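PDB 3NQP: SusD superfamily protein, which probably binds glycans at the bacterial outer-membrane surface, like other SusD-type proteins that pass sugars to a partner transporter. Local coordinates for residues 44-49 against 80-85; 128-133 against 452-457; 467-472 against 490-495. One frame throughout, in Å; residues are numbered along the deposited sequence.

Interaction 1 of 3, residues 44-49 against 80-85; sequences ITFGEL and TGVSKF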
loop_
_atom_site.group_PDB
_atom_site.type_symbol
_atom_site.label_atom_id
_atom_site.label_comp_id
_atom_site.label_asym_id
_atom_site.label_seq_id
_atom_site.Cartn_x
_atom_site.Cartn_y
_atom_site.Cartn_z
ATOM N N ILE A 44 -2.885 -5.249 -0.120
ATOM C CA ILE A 44 -2.292 -6.598 -0.333
ATOM C C ILE A 44 -2.467 -7.021 -1.814
ATOM O O ILE A 44 -1.486 -7.192 -2.526
ATOM C CB ILE A 44 -2.853 -7.658 0.575
ATOM C CG1 ILE A 44 -2.706 -7.273 2.073
ATOM C CG2 ILE A 44 -2.191 -9.013 0.273
ATOM C CD1 ILE A 44 -1.283 -7.161 2.637
ATOM N N THR A 45 -3.687 -7.177 -2.302
ATOM C CA THR A 45 -3.880 -7.698 -3.671
ATOM C C THR A 45 -3.178 -6.855 -4.734
ATOM O O THR A 45 -2.408 -7.394 -5.526
ATOM C CB THR A 45 -5.372 -7.921 -4.010
ATOM O OG1 THR A 45 -5.970 -8.549 -2.870
ATOM C CG2 THR A 45 -5.546 -8.791 -5.286
ATOM N N PHE A 46 -3.400 -5.551 -4.689
ATOM C CA PHE A 46 -2.867 -4.614 -5.677
ATOM C C PHE A 46 -1.404 -4.187 -5.339
ATOM O O PHE A 46 -0.540 -4.193 -6.194
ATOM C CB PHE A 46 -3.720 -3.368 -5.714
ATOM C CG PHE A 46 -5.099 -3.537 -6.291
ATOM C CD1 PHE A 46 -5.452 -4.612 -7.112
ATOM C CD2 PHE A 46 -6.027 -2.533 -6.111
ATOM C CE1 PHE A 46 -6.742 -4.684 -7.680
ATOM C CE2 PHE A 46 -7.321 -2.599 -6.706
ATOM C CZ PHE A 46 -7.675 -3.694 -7.460
ATOM N N GLY A 47 -1.135 -3.867 -4.077
ATOM C CA GLY A 47 0.133 -3.256 -3.696
ATOM C C GLY A 47 1.271 -4.225 -3.468
ATOM O O GLY A 47 2.422 -3.867 -3.721
ATOM N N GLU A 48 0.981 -5.420 -2.938
ATOM C CA GLU A 48 2.070 -6.342 -2.488
ATOM C C GLU A 48 2.286 -7.550 -3.386
ATOM O O GLU A 48 3.419 -7.900 -3.690
ATOM C CB GLU A 48 1.760 -6.955 -1.106
ATOM C CG GLU A 48 1.847 -6.082 0.037
ATOM C CD GLU A 48 3.240 -5.772 0.512
ATOM O OE1 GLU A 48 4.192 -6.574 0.376
ATOM O OE2 GLU A 48 3.339 -4.707 1.111
ATOM N N LEU A 49 1.197 -8.233 -3.760
ATOM C CA LEU A 49 1.359 -9.616 -4.243
ATOM C C LEU A 49 2.208 -9.814 -5.488
ATOM O O LEU A 49 2.869 -10.835 -5.611
ATOM C CB LEU A 49 0.021 -10.317 -4.424
ATOM C CG LEU A 49 -0.832 -10.641 -3.184
ATOM C CD1 LEU A 49 -2.102 -11.373 -3.655
ATOM C CD2 LEU A 49 -0.086 -11.428 -2.052
ATOM N N THR A 80 -7.466 -13.492 -13.805
ATOM C CA THR A 80 -7.559 -12.036 -13.800
ATOM C C THR A 80 -7.240 -11.399 -12.423
ATOM O O THR A 80 -7.203 -10.168 -12.292
ATOM C CB THR A 80 -8.911 -11.558 -14.289
ATOM O OG1 THR A 80 -9.911 -11.874 -13.331
ATOM C CG2 THR A 80 -9.282 -12.204 -15.676
ATOM N N GLY A 81 -6.945 -12.247 -11.438
ATOM C CA GLY A 81 -6.489 -11.805 -10.122
ATOM C C GLY A 81 -7.653 -11.390 -9.234
ATOM O O GLY A 81 -7.803 -11.884 -8.106
ATOM N N VAL A 82 -8.416 -10.421 -9.750
ATOM C CA VAL A 82 -9.680 -9.982 -9.169
ATOM C C VAL A 82 -10.729 -9.998 -10.261
ATOM O O VAL A 82 -10.377 -10.024 -11.441
ATOM C CB VAL A 82 -9.584 -8.557 -8.555
ATOM C CG1 VAL A 82 -8.474 -8.511 -7.448
ATOM C CG2 VAL A 82 -9.382 -7.457 -9.620
ATOM N N SER A 83 -12.000 -9.979 -9.862
ATOM C CA SER A 83 -13.118 -9.907 -10.786
ATOM C C SER A 83 -13.740 -8.548 -10.703
ATOM O O SER A 83 -13.535 -7.832 -9.729
ATOM C CB SER A 83 -14.209 -10.903 -10.385
ATOM O OG SER A 83 -13.657 -12.204 -10.343
ATOM N N LYS A 84 -14.537 -8.225 -11.726
ATOM C CA LYS A 84 -15.411 -7.075 -11.745
ATOM C C LYS A 84 -14.700 -5.768 -11.465
ATOM O O LYS A 84 -15.220 -4.949 -10.687
ATOM C CB LYS A 84 -16.583 -7.248 -10.748
ATOM C CG LYS A 84 -17.407 -8.513 -10.943
ATOM C CD LYS A 84 -18.724 -8.545 -10.111
ATOM C CE LYS A 84 -18.475 -8.969 -8.639
ATOM N NZ LYS A 84 -17.663 -10.242 -8.403
ATOM N N PHE A 85 -13.554 -5.548 -12.125
ATOM C CA PHE A 85 -12.747 -4.331 -11.883
ATOM C C PHE A 85 -12.487 -4.104 -10.387
ATOM O O PHE A 85 -12.497 -2.982 -9.887
ATOM C CB PHE A 85 -13.427 -3.092 -12.482
ATOM C CG PHE A 85 -13.368 -3.025 -13.967
ATOM C CD1 PHE A 85 -12.211 -2.650 -14.609
ATOM C CD2 PHE A 85 -14.509 -3.301 -14.736
ATOM C CE1 PHE A 85 -12.157 -2.549 -15.961
ATOM C CE2 PHE A 85 -14.468 -3.205 -16.099
ATOM C CZ PHE A 85 -13.298 -2.842 -16.726
#
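The apolar contact gathers on one methyl group: V82 CG1 touches T45 CG2 at 3.7 Å and lies 4.2 Å from F46 CE1, meeting the phenyl ring obliquely. T45 points towards the loop, and with CG2 anti to the backbone N (chi1 -44°, OG1 beside the N) it is the methyl that meets V82. V82 answers with the branch beside its own backbone N (chi1 -58°), while F46, next along the chain, adds its CE1 corner. No hydrogen bond joins the two segments.

Hydrogen bonds instead shape each side separately. In 80-85, T80 OG1 donates to V82 O at 2.7 Å from well above the carbonyl plane, closing a small loop round G81, whose phi is positive (82°). In 44-49, I44 O accepts from both E48 N and L49 N at 3.1 Å each, and the second, from residue i+5, makes 44-48 a wider pi-type turn.

Neighbouring groups complete the burial. Q41 touches both F46 and V82, Y135 of helix 110-135 also touches V82, and F46 rests on D130 and I134 of that helix. This is a helix-to-loop contact within the largely helical SusD fold: the loop between helices 68-71 and 89-102 lays one valine against helix 39-48.

Interaction 2 of 3, residues 128-133 against 452-457; sequences YFDLYR and RWWDLR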
loop_
_atom_site.group_PDB
_atom_site.type_symbol
_atom_site.label_atom_id
_atom_site.label_comp_id
_atom_site.label_asym_id
_atom_site.label_seq_id
_atom_site.Cartn_x
_atom_site.Cartn_y
_atom_site.Cartn_z
ATOM N N TYR A 128 -10.145 5.825 -8.344
ATOM C CA TYR A 128 -9.803 5.830 -9.764
ATOM C C TYR A 128 -8.305 5.674 -10.037
ATOM O O TYR A 128 -7.926 5.210 -11.107
ATOM C CB TYR A 128 -10.388 7.059 -10.480
ATOM C CG TYR A 128 -11.801 6.793 -10.997
ATOM C CD1 TYR A 128 -12.039 5.881 -12.033
ATOM C CD2 TYR A 128 -12.870 7.413 -10.440
ATOM C CE1 TYR A 128 -13.338 5.609 -12.495
ATOM C CE2 TYR A 128 -14.178 7.187 -10.915
ATOM C CZ TYR A 128 -14.406 6.289 -11.941
ATOM O OH TYR A 128 -15.707 6.082 -12.398
ATOM N N PHE A 129 -7.460 6.061 -9.084
ATOM C CA PHE A 129 -6.004 5.949 -9.239
ATOM C C PHE A 129 -5.566 4.480 -9.091
ATOM O O PHE A 129 -4.664 4.035 -9.817
ATOM C CB PHE A 129 -5.278 6.873 -8.250
ATOM C CG PHE A 129 -3.762 6.866 -8.360
ATOM C CD1 PHE A 129 -3.120 7.008 -9.571
ATOM C CD2 PHE A 129 -2.981 6.740 -7.209
ATOM C CE1 PHE A 129 -1.736 7.025 -9.646
ATOM C CE2 PHE A 129 -1.609 6.749 -7.262
ATOM C CZ PHE A 129 -0.971 6.903 -8.506
ATOM N N ASP A 130 -6.189 3.726 -8.184
ATOM C CA ASP A 130 -6.000 2.259 -8.171
ATOM C C ASP A 130 -6.452 1.673 -9.531
ATOM O O ASP A 130 -5.712 0.870 -10.146
ATOM C CB ASP A 130 -6.731 1.595 -7.022
ATOM C CG ASP A 130 -5.889 1.531 -5.709
ATOM O OD1 ASP A 130 -4.784 2.110 -5.649
ATOM O OD2 ASP A 130 -6.374 0.915 -4.749
ATOM N N LEU A 131 -7.642 2.053 -10.002
ATOM C CA LEU A 131 -8.142 1.506 -11.268
ATOM C C LEU A 131 -7.190 1.857 -12.418
ATOM O O LEU A 131 -6.898 1.018 -13.272
ATOM C CB LEU A 131 -9.577 1.974 -11.561
ATOM C CG LEU A 131 -10.657 1.361 -10.636
ATOM C CD1 LEU A 131 -11.957 2.017 -10.914
ATOM C CD2 LEU A 131 -10.817 -0.150 -10.765
ATOM N N TYR A 132 -6.655 3.078 -12.426
ATOM C CA TYR A 132 -5.690 3.480 -13.493
ATOM C C TYR A 132 -4.394 2.687 -13.437
ATOM O O TYR A 132 -3.872 2.266 -14.456
ATOM C CB TYR A 132 -5.398 4.982 -13.380
ATOM C CG TYR A 132 -4.332 5.571 -14.244
ATOM C CD1 TYR A 132 -3.004 5.482 -13.887
ATOM C CD2 TYR A 132 -4.656 6.218 -15.457
ATOM C CE1 TYR A 132 -2.013 6.033 -14.652
ATOM C CE2 TYR A 132 -3.664 6.814 -16.244
ATOM C CZ TYR A 132 -2.336 6.724 -15.830
ATOM O OH TYR A 132 -1.318 7.293 -16.561
ATOM N N ARG A 133 -3.847 2.482 -12.237
ATOM C CA ARG A 133 -2.605 1.729 -12.119
ATOM C C ARG A 133 -2.749 0.236 -12.413
ATOM O O ARG A 133 -1.810 -0.419 -12.869
ATOM C CB ARG A 133 -2.000 1.940 -10.737
ATOM C CG ARG A 133 -1.544 3.390 -10.544
ATOM C CD ARG A 133 -0.812 3.571 -9.214
ATOM N NE ARG A 133 -1.720 3.435 -8.105
ATOM C CZ ARG A 133 -1.371 3.552 -6.838
ATOM N NH1 ARG A 133 -0.114 3.854 -6.505
ATOM N NH2 ARG A 133 -2.287 3.418 -5.908
ATOM N N ARG A 452 5.354 -2.287 -2.993
ATOM C CA ARG A 452 6.374 -2.817 -3.883
ATOM C C ARG A 452 5.940 -2.969 -5.345
ATOM O O ARG A 452 6.721 -2.660 -6.269
ATOM C CB ARG A 452 6.980 -4.133 -3.397
ATOM C CG ARG A 452 8.246 -4.463 -4.220
ATOM C CD ARG A 452 9.096 -5.579 -3.593
ATOM N NE ARG A 452 10.501 -5.274 -3.772
ATOM C CZ ARG A 452 11.304 -5.736 -4.718
ATOM N NH1 ARG A 452 10.920 -6.677 -5.577
ATOM N NH2 ARG A 452 12.553 -5.304 -4.738
ATOM N N TRP A 453 4.721 -3.408 -5.579
ATOM C CA TRP A 453 4.279 -3.557 -6.987
ATOM C C TRP A 453 4.328 -2.191 -7.638
ATOM O O TRP A 453 4.792 -2.047 -8.770
ATOM C CB TRP A 453 2.862 -4.159 -7.104
ATOM C CG TRP A 453 2.323 -4.168 -8.567
ATOM C CD1 TRP A 453 1.219 -3.574 -9.004
ATOM C CD2 TRP A 453 2.945 -4.778 -9.709
ATOM N NE1 TRP A 453 1.078 -3.746 -10.372
ATOM C CE2 TRP A 453 2.121 -4.510 -10.820
ATOM C CE3 TRP A 453 4.095 -5.548 -9.892
ATOM C CZ2 TRP A 453 2.422 -4.956 -12.079
ATOM C CZ3 TRP A 453 4.393 -5.990 -11.154
ATOM C CH2 TRP A 453 3.549 -5.704 -12.227
ATOM N N TRP A 454 3.838 -1.173 -6.913
ATOM C CA TRP A 454 3.826 0.189 -7.474
ATOM C C TRP A 454 5.263 0.708 -7.722
ATOM O O TRP A 454 5.576 1.267 -8.790
ATOM C CB TRP A 454 2.999 1.132 -6.601
ATOM C CG TRP A 454 1.564 0.674 -6.371
ATOM C CD1 TRP A 454 0.866 0.726 -5.206
ATOM C CD2 TRP A 454 0.651 0.195 -7.362
ATOM N NE1 TRP A 454 -0.428 0.270 -5.410
ATOM C CE2 TRP A 454 -0.568 -0.058 -6.728
ATOM C CE3 TRP A 454 0.753 -0.045 -8.731
ATOM C CZ2 TRP A 454 -1.670 -0.550 -7.408
ATOM C CZ3 TRP A 454 -0.356 -0.553 -9.403
ATOM C CH2 TRP A 454 -1.533 -0.795 -8.735
ATOM N N ASP A 455 6.131 0.481 -6.752
ATOM C CA ASP A 455 7.552 0.856 -6.867
ATOM C C ASP A 455 8.229 0.229 -8.099
ATOM O O ASP A 455 8.998 0.919 -8.772
ATOM C CB ASP A 455 8.304 0.471 -5.589
ATOM C CG ASP A 455 7.825 1.247 -4.364
ATOM O OD1 ASP A 455 7.183 2.304 -4.500
ATOM O OD2 ASP A 455 8.073 0.779 -3.226
ATOM N N LEU A 456 7.910 -1.054 -8.385
ATOM C CA LEU A 456 8.453 -1.757 -9.542
ATOM C C LEU A 456 7.928 -1.220 -10.853
ATOM O O LEU A 456 8.670 -1.179 -11.851
ATOM C CB LEU A 456 8.174 -3.256 -9.479
ATOM C CG LEU A 456 8.895 -3.987 -8.333
ATOM C CD1 LEU A 456 8.229 -5.398 -8.179
ATOM C CD2 LEU A 456 10.420 -4.119 -8.602
ATOM N N ARG A 457 6.664 -0.807 -10.876
ATOM C CA ARG A 457 6.097 -0.179 -12.078
ATOM C C ARG A 457 6.715 1.205 -12.338
ATOM O O ARG A 457 6.910 1.593 -13.478
ATOM C CB ARG A 457 4.575 0.034 -11.933
ATOM C CG ARG A 457 3.723 -1.230 -12.011
ATOM C CD ARG A 457 3.417 -1.728 -13.392
ATOM N NE ARG A 457 3.030 -0.680 -14.357
ATOM C CZ ARG A 457 1.854 -0.085 -14.433
ATOM N NH1 ARG A 457 0.894 -0.386 -13.609
ATOM N NH2 ARG A 457 1.646 0.836 -15.348
HETATM O O HOH W 1 -2.872 -0.104 -4.397
HETATM O O HOH W 2 -0.999 2.437 -15.212
HETATM O O HOH W 3 -0.663 -2.909 -12.473
#
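Stacking carries the contact between R133 and W454. The guanidinium lies flat on the indole, planes 10° apart, with R133 CZ 3.7 Å from the centroid of the W454 five-membered ring, a cation-pi pair. A bend in the arginine chain (chi3 -69°) puts it there, and R133 CD makes a CH-pi contact over the six-membered ring; nearer the helix, R133 CB presses on W454 CZ3 at 3.3 Å. F129 and W454 sandwich the guanidinium, and W453 CD1 touches the far face of the W454 indole near its rim.

The stack lies between helices 110-135 and 452-458 of the SusD fold, whose short segments run 12.7 Å apart at closest approach and cross at 56°.

Charge and hydrogen bonds work round its rim. R133 NH2 forms a salt bridge with D130 OD1 at 2.8 Å, while D130 OD2 is bonded to H42. Between the helices, R457 NH1 gives a weak, bent hydrogen bond to R133 O at 2.8 Å. Three waters lie between them: one accepts from W454 NE1 at 2.7 Å in the ring plane and lies within hydrogen-bonding distance of D130 OD1, one links R457 NH2 to Y132 O, and one links W453 NE1 to R133 O.

Interaction 3 of 3, residues 467-472 against 490-495; sequences PLVFCK and HKLLWP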
loop_
_atom_site.group_PDB
_atom_site.type_symbol
_atom_site.label_atom_id
_atom_site.label_comp_id
_atom_site.label_asym_id
_atom_site.label_seq_id
_atom_site.Cartn_x
_atom_site.Cartn_y
_atom_site.Cartn_z
ATOM N N PRO A 467 11.518 0.644 -16.581
ATOM C CA PRO A 467 10.893 0.314 -15.297
ATOM C C PRO A 467 11.588 -0.843 -14.592
ATOM O O PRO A 467 12.019 -1.853 -15.241
ATOM C CB PRO A 467 9.477 -0.072 -15.683
ATOM C CG PRO A 467 9.192 0.765 -16.893
ATOM C CD PRO A 467 10.513 0.877 -17.648
ATOM N N LEU A 468 11.708 -0.726 -13.279
ATOM C CA LEU A 468 12.453 -1.753 -12.542
ATOM C C LEU A 468 11.779 -3.141 -12.565
ATOM O O LEU A 468 12.455 -4.119 -12.338
ATOM C CB LEU A 468 12.728 -1.325 -11.108
ATOM C CG LEU A 468 13.806 -0.272 -10.889
ATOM C CD1 LEU A 468 14.005 -0.061 -9.364
ATOM C CD2 LEU A 468 15.155 -0.563 -11.655
ATOM N N VAL A 469 10.467 -3.213 -12.827
ATOM C CA VAL A 469 9.769 -4.497 -12.965
ATOM C C VAL A 469 10.411 -5.338 -14.109
ATOM O O VAL A 469 10.404 -6.578 -14.057
ATOM C CB VAL A 469 8.263 -4.301 -13.232
ATOM C CG1 VAL A 469 8.073 -3.601 -14.588
ATOM C CG2 VAL A 469 7.508 -5.622 -13.192
ATOM N N PHE A 470 11.004 -4.676 -15.105
ATOM C CA PHE A 470 11.695 -5.365 -16.218
ATOM C C PHE A 470 13.205 -5.620 -16.057
ATOM O O PHE A 470 13.850 -6.197 -16.968
ATOM C CB PHE A 470 11.516 -4.562 -17.518
ATOM C CG PHE A 470 10.073 -4.399 -17.982
ATOM C CD1 PHE A 470 9.234 -5.498 -18.149
ATOM C CD2 PHE A 470 9.591 -3.139 -18.345
ATOM C CE1 PHE A 470 7.915 -5.335 -18.637
ATOM C CE2 PHE A 470 8.281 -2.974 -18.846
ATOM C CZ PHE A 470 7.429 -4.090 -18.955
ATOM N N CYS A 471 13.767 -5.259 -14.897
ATOM C CA CYS A 471 15.207 -5.367 -14.663
ATOM C C CYS A 471 15.486 -6.376 -13.566
ATOM O O CYS A 471 14.762 -6.452 -12.557
ATOM C CB CYS A 471 15.791 -4.004 -14.253
ATOM S SG CYS A 471 15.433 -2.656 -15.422
ATOM N N LYS A 472 16.569 -7.132 -13.725
ATOM C CA LYS A 472 16.975 -8.085 -12.696
ATOM C C LYS A 472 17.245 -7.369 -11.359
ATOM O O LYS A 472 17.049 -7.949 -10.284
ATOM C CB LYS A 472 18.200 -8.917 -13.138
ATOM C CG LYS A 472 19.488 -8.132 -13.399
ATOM C CD LYS A 472 20.669 -9.118 -13.810
ATOM C CE LYS A 472 22.011 -8.393 -13.919
ATOM N NZ LYS A 472 21.955 -7.149 -14.786
ATOM N N HIS A 490 2.659 -6.381 -21.754
ATOM C CA HIS A 490 1.201 -6.231 -21.562
ATOM C C HIS A 490 0.784 -6.547 -20.122
ATOM O O HIS A 490 -0.241 -6.067 -19.663
ATOM C CB HIS A 490 0.425 -7.096 -22.556
ATOM C CG HIS A 490 0.559 -8.571 -22.315
ATOM N ND1 HIS A 490 1.682 -9.279 -22.658
ATOM C CD2 HIS A 490 -0.291 -9.469 -21.748
ATOM C CE1 HIS A 490 1.518 -10.555 -22.338
ATOM N NE2 HIS A 490 0.329 -10.699 -21.778
ATOM N N LYS A 491 1.606 -7.304 -19.386
ATOM C CA LYS A 491 1.264 -7.675 -18.009
ATOM C C LYS A 491 1.550 -6.569 -16.976
ATOM O O LYS A 491 1.335 -6.799 -15.767
ATOM C CB LYS A 491 2.002 -8.942 -17.568
ATOM C CG LYS A 491 1.605 -10.251 -18.308
ATOM C CD LYS A 491 2.298 -11.446 -17.677
ATOM C CE LYS A 491 1.991 -12.774 -18.376
ATOM N NZ LYS A 491 2.771 -13.881 -17.663
ATOM N N LEU A 492 2.016 -5.393 -17.416
ATOM C CA LEU A 492 2.058 -4.235 -16.524
ATOM C C LEU A 492 0.640 -3.899 -16.025
ATOM O O LEU A 492 0.483 -3.445 -14.880
ATOM C CB LEU A 492 2.675 -3.015 -17.216
ATOM C CG LEU A 492 4.140 -3.048 -17.680
ATOM C CD1 LEU A 492 4.452 -1.763 -18.483
ATOM C CD2 LEU A 492 5.092 -3.238 -16.483
ATOM N N LEU A 493 -0.365 -4.096 -16.911
ATOM C CA LEU A 493 -1.773 -3.913 -16.624
ATOM C C LEU A 493 -2.460 -5.261 -16.458
ATOM O O LEU A 493 -1.941 -6.281 -16.867
ATOM C CB LEU A 493 -2.482 -3.045 -17.679
ATOM C CG LEU A 493 -1.817 -1.688 -17.964
ATOM C CD1 LEU A 493 -2.535 -0.933 -19.106
ATOM C CD2 LEU A 493 -1.698 -0.820 -16.708
ATOM N N TRP A 494 -3.590 -5.251 -15.769
ATOM C CA TRP A 494 -4.338 -6.454 -15.476
ATOM C C TRP A 494 -5.481 -6.693 -16.477
ATOM O O TRP A 494 -6.095 -5.733 -17.011
ATOM C CB TRP A 494 -4.892 -6.377 -14.058
ATOM C CG TRP A 494 -3.893 -6.274 -12.935
ATOM C CD1 TRP A 494 -2.766 -5.517 -12.901
ATOM C CD2 TRP A 494 -4.006 -6.901 -11.655
ATOM N NE1 TRP A 494 -2.144 -5.650 -11.660
ATOM C CE2 TRP A 494 -2.904 -6.487 -10.884
ATOM C CE3 TRP A 494 -4.953 -7.768 -11.072
ATOM C CZ2 TRP A 494 -2.712 -6.912 -9.559
ATOM C CZ3 TRP A 494 -4.749 -8.208 -9.772
ATOM C CH2 TRP A 494 -3.650 -7.774 -9.024
ATOM N N PRO A 495 -5.726 -7.965 -16.810
ATOM C CA PRO A 495 -6.806 -8.219 -17.761
ATOM C C PRO A 495 -8.163 -8.265 -17.071
ATOM O O PRO A 495 -8.240 -8.293 -15.848
ATOM C CB PRO A 495 -6.459 -9.598 -18.286
ATOM C CG PRO A 495 -5.842 -10.304 -17.066
ATOM C CD PRO A 495 -5.183 -9.223 -16.258
#
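L492 sets its CD2 methyl into the notch formed by V469 and F470, touching F470 CZ at 3.5 Å and V469 CG1 at 3.6 Å. The leucine and phenylalanine side chains cross at about a right angle, and the outer part of the ring is met obliquely. L492 CG at 3.7 Å from F470 CZ and L492 CD1 at 3.8 Å from F470 CZ add to the overlap, so the leucine's whole branched end straddles the far corner of the phenyl ring.

The receiving side is built from two consecutive residues. V469 holds CG1 between its backbone N and carbonyl carbon (chi1 64°), which brings this methyl over the centre of one face of the F470 ring and leaves it facing the leucine as well. Contact across the segments is apolar throughout. Both backbones are tightly turned: F470 N bonds to P467 O at 3.0 Å and C471 N to L468 O at 3.1 Å in a short 3-10 turn, and L492 is the last residue of a second 3-10 segment, which begins before H490.

Around the cluster, V469 also packs on W453 and L456 of helix 452-458, and L492 rests on R457 of the same helix. K491 O takes a hydrogen bond from R50. The contact is thus a small, partly buried hydrophobic cluster between two 3-10 turns, both in the long irregular connection that leads from helix 452-458 to helix 498-503 in the C-terminal part of this SusD-family protein.

Along the chain the three contacts open and close in turn, interaction 1 first and interaction 3 last. Interaction 2 lies about 11 Å, centre to centre, from each of the others, which are about 15 Å apart. Helix 452-458 connects all three: W453 N probably bonds to G47 O of interaction 1 at 3.0 Å, and L456 O to V469 N of interaction 3 at 2.9 Å. W494 closes the circuit by packing on T45 and on the 80-85 loop. Interaction 2 spans 318 intervening residues, so the N-terminal helices and the C-terminal SusD-family region pack together in one largely helical body.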